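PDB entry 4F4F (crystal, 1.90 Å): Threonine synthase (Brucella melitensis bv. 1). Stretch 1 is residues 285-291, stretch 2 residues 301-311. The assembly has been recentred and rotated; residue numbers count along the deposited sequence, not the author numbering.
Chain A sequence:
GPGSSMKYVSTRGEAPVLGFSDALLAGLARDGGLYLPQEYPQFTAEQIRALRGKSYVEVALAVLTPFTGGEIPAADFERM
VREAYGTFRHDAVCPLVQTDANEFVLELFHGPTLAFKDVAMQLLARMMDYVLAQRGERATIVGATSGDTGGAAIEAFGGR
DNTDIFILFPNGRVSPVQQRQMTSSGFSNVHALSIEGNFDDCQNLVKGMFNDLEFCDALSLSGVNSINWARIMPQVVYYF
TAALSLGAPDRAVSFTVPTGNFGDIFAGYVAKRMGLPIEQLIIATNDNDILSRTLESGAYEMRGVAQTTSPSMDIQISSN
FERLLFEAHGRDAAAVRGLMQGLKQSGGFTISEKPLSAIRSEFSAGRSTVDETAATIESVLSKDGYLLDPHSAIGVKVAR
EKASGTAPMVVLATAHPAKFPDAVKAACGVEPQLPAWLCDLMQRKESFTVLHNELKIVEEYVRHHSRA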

# COMPACT_ATOMS: atom_id res chain seq x y z
N THR A 285 3.67 11.54 8.86
CA THR A 285 2.54 11.02 9.60
C THR A 285 1.53 12.16 9.82
O THR A 285 1.88 13.34 9.75
CB THR A 285 2.95 10.45 10.99
OG1 THR A 285 3.05 11.53 11.95
CG2 THR A 285 4.27 9.65 10.88
N ASN A 286 0.30 11.77 10.10
CA ASN A 286 -0.69 12.67 10.66
C ASN A 286 -0.59 12.68 12.20
O ASN A 286 0.43 12.23 12.75
CB ASN A 286 -2.10 12.42 10.07
CG ASN A 286 -2.77 11.11 10.51
OD1 ASN A 286 -2.54 10.59 11.61
ND2 ASN A 286 -3.65 10.60 9.65
N ASP A 287 -1.59 13.25 12.88
CA ASP A 287 -1.62 13.27 14.36
C ASP A 287 -1.44 11.89 15.02
O ASP A 287 -1.04 11.80 16.17
CB ASP A 287 -2.95 13.90 14.85
CG ASP A 287 -3.21 15.26 14.22
OD1 ASP A 287 -2.69 16.25 14.73
OD2 ASP A 287 -3.87 15.31 13.17
N ASN A 288 -1.74 10.83 14.29
CA ASN A 288 -1.42 9.48 14.74
C ASN A 288 0.04 9.21 14.40
O ASN A 288 0.38 8.71 13.33
CB ASN A 288 -2.35 8.48 14.07
CG ASN A 288 -3.79 8.75 14.42
OD1 ASN A 288 -4.25 8.37 15.49
ND2 ASN A 288 -4.51 9.42 13.53
N ASP A 289 0.90 9.57 15.34
CA ASP A 289 2.30 9.80 15.04
C ASP A 289 3.22 8.79 15.73
O ASP A 289 4.39 9.11 15.99
CB ASP A 289 2.64 11.24 15.42
CG ASP A 289 2.59 11.50 16.92
OD1 ASP A 289 1.99 10.73 17.72
OD2 ASP A 289 3.16 12.54 17.30
N ILE A 290 2.72 7.58 15.97
CA ILE A 290 3.52 6.52 16.58
C ILE A 290 4.90 6.41 15.94
O ILE A 290 5.90 6.34 16.64
CB ILE A 290 2.80 5.14 16.60
CG1 ILE A 290 3.54 4.18 17.55
CG2 ILE A 290 2.60 4.54 15.19
CD1 ILE A 290 2.75 2.92 17.80
N LEU A 291 4.95 6.50 14.61
CA LEU A 291 6.22 6.34 13.90
C LEU A 291 7.15 7.53 14.15
O LEU A 291 8.36 7.36 14.33
CB LEU A 291 6.00 6.11 12.42
CG LEU A 291 5.27 4.81 12.02
CD1 LEU A 291 4.89 4.82 10.54
CD2 LEU A 291 6.12 3.58 12.32
N GLU A 301 4.86 3.16 21.02
CA GLU A 301 3.84 3.07 22.04
C GLU A 301 2.49 3.43 21.50
O GLU A 301 2.29 4.52 20.97
CB GLU A 301 4.18 4.00 23.21
CG GLU A 301 5.26 3.46 24.13
CD GLU A 301 5.47 4.31 25.37
OE1 GLU A 301 6.58 4.25 25.95
OE2 GLU A 301 4.52 5.04 25.76
N MET A 302 1.54 2.51 21.64
CA MET A 302 0.21 2.73 21.11
C MET A 302 -0.50 3.82 21.91
O MET A 302 -0.40 3.87 23.12
CB MET A 302 -0.59 1.46 21.21
CG MET A 302 -0.01 0.33 20.37
SD MET A 302 -0.86 -1.20 20.75
CE MET A 302 -2.49 -0.77 20.11
N ARG A 303 -1.20 4.70 21.22
CA ARG A 303 -2.03 5.72 21.86
C ARG A 303 -3.38 5.68 21.14
O ARG A 303 -3.55 4.95 20.15
CB ARG A 303 -1.37 7.10 21.77
CG ARG A 303 -0.07 7.24 22.55
CD ARG A 303 0.51 8.64 22.35
NE ARG A 303 1.67 8.96 23.21
CZ ARG A 303 2.29 10.14 23.21
NH1 ARG A 303 1.90 11.12 22.40
NH2 ARG A 303 3.33 10.35 24.01
N GLY A 304 -4.34 6.45 21.64
CA GLY A 304 -5.69 6.45 21.07
C GLY A 304 -5.63 6.96 19.64
O GLY A 304 -4.76 7.76 19.32
N VAL A 305 -6.52 6.46 18.79
CA VAL A 305 -6.54 6.86 17.38
C VAL A 305 -7.36 8.14 17.23
O VAL A 305 -8.49 8.19 17.68
CB VAL A 305 -7.17 5.74 16.53
CG1 VAL A 305 -7.28 6.17 15.07
CG2 VAL A 305 -6.36 4.46 16.68
N ALA A 306 -6.77 9.19 16.65
CA ALA A 306 -7.51 10.42 16.32
C ALA A 306 -8.06 10.34 14.89
O ALA A 306 -7.41 9.81 14.00
CB ALA A 306 -6.62 11.65 16.46
N GLN A 307 -9.28 10.82 14.68
CA GLN A 307 -9.81 10.93 13.32
C GLN A 307 -9.25 12.25 12.79
O GLN A 307 -9.26 13.25 13.49
CB GLN A 307 -11.33 10.91 13.27
CG GLN A 307 -11.92 9.53 13.03
CD GLN A 307 -11.69 8.57 14.17
OE1 GLN A 307 -12.20 8.76 15.28
NE2 GLN A 307 -10.92 7.51 13.91
N THR A 308 -8.75 12.22 11.57
CA THR A 308 -8.08 13.35 10.95
C THR A 308 -8.67 13.54 9.56
O THR A 308 -9.63 12.86 9.19
CB THR A 308 -6.55 13.10 10.81
OG1 THR A 308 -6.32 12.08 9.84
CG2 THR A 308 -5.88 12.73 12.17
N THR A 309 -8.08 14.43 8.77
CA THR A 309 -8.45 14.63 7.38
C THR A 309 -7.66 13.73 6.44
O THR A 309 -7.86 13.77 5.24
CB THR A 309 -8.30 16.11 6.96
OG1 THR A 309 -7.00 16.59 7.32
CG2 THR A 309 -9.44 17.02 7.64
N SER A 310 -6.76 12.91 6.98
CA SER A 310 -6.03 11.93 6.18
C SER A 310 -6.33 10.51 6.70
O SER A 310 -5.43 9.84 7.23
CB SER A 310 -4.52 12.23 6.21
OG SER A 310 -4.04 12.56 7.50
N PRO A 311 -7.61 10.06 6.56
CA PRO A 311 -8.04 8.82 7.22
C PRO A 311 -7.27 7.56 6.86
O PRO A 311 -7.18 6.64 7.68
CB PRO A 311 -9.51 8.67 6.79
CG PRO A 311 -9.59 9.39 5.50
CD PRO A 311 -8.69 10.60 5.72
O HOH W 1 -2.72 7.03 17.50
O HOH W 2 0.62 11.42 19.83

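How do the two backbones lie against each other? They run in opposite directions: Asn 286 sits beside Ser 310, Asn 288 beside Val 305, and Ile 290 beside Glu 301, so a step forward along the first stretch is a step back along the second. The CA atoms of Asn 288 and Val 305 are 6.3 Å apart and those of Asn 286 and Ser 310 are 7.0 Å apart. No backbone-to-backbone hydrogen bond crosses this gap. Side chains bridge it instead, and the contact buries a modest 401 Å², summed over both sides.

Which hydrogen bonds hold the stretches together? The central pair comes from Asn 288, whose amide grips the backbone of Ala 306 at two points. The backbone N of Ala 306 donates to Asn 288 OD1 at 2.9 Å, while Asn 288 ND2 donates to Ala 306 O at 3.0 Å in a nearly straight bond of 172°. A carboxamide carries an acceptor and a donor side by side, so it can match the N and O of a single residue much as a neighbouring strand would. At one end of the contact, Asn 286 ND2 donates to Ser 310 OG at 2.9 Å. Thr 308 OG1 also lies 3.1 Å from Asn 286 ND2, but the angle is too poor for a hydrogen bond.

What keeps these polar side chains in position? Each stretch braces its own. Asn 286 OD1 accepts from the backbone N of Asn 288 at 2.8 Å and from Asn 288 ND2 at 3.0 Å, tying the two asparagines together. Asn 288 ND2 therefore serves both Asn 286 OD1 and Ala 306 O, linking the turn of its own stretch to the partner backbone. In the second stretch, the backbone N of Ser 310 donates to Thr 308 OG1 at 3.0 Å, a local bond between two residues whose CA-to-CB bonds both point toward the first stretch.

Where do nonpolar groups fill the remaining space? The Thr 308 methyl CG2 lies 3.8 Å from Asn 288 ND2 and 3.4 Å from Asp 287 OD2, packing against the polar side chains of the turn. Farther along, Ile 290 extends with both chi angles in the t well and brings its CD1 to 3.6 Å from Glu 301 O. This meeting is with backbone: the side chain of Met 302 starts away from the first stretch, and the end of Glu 301 leads away as well.

What part does water play? Water 1 lies beside two acceptors that cannot bond to each other directly, 2.9 Å from Asn 288 OD1 and 2.8 Å from Gly 304 O. Water 2 makes a clearer bridge, donating to Asp 289 OD1 at 2.6 Å and accepting from Arg 303 NH1 at 2.9 Å. It thus connects an acidic and a basic side chain that do not touch directly.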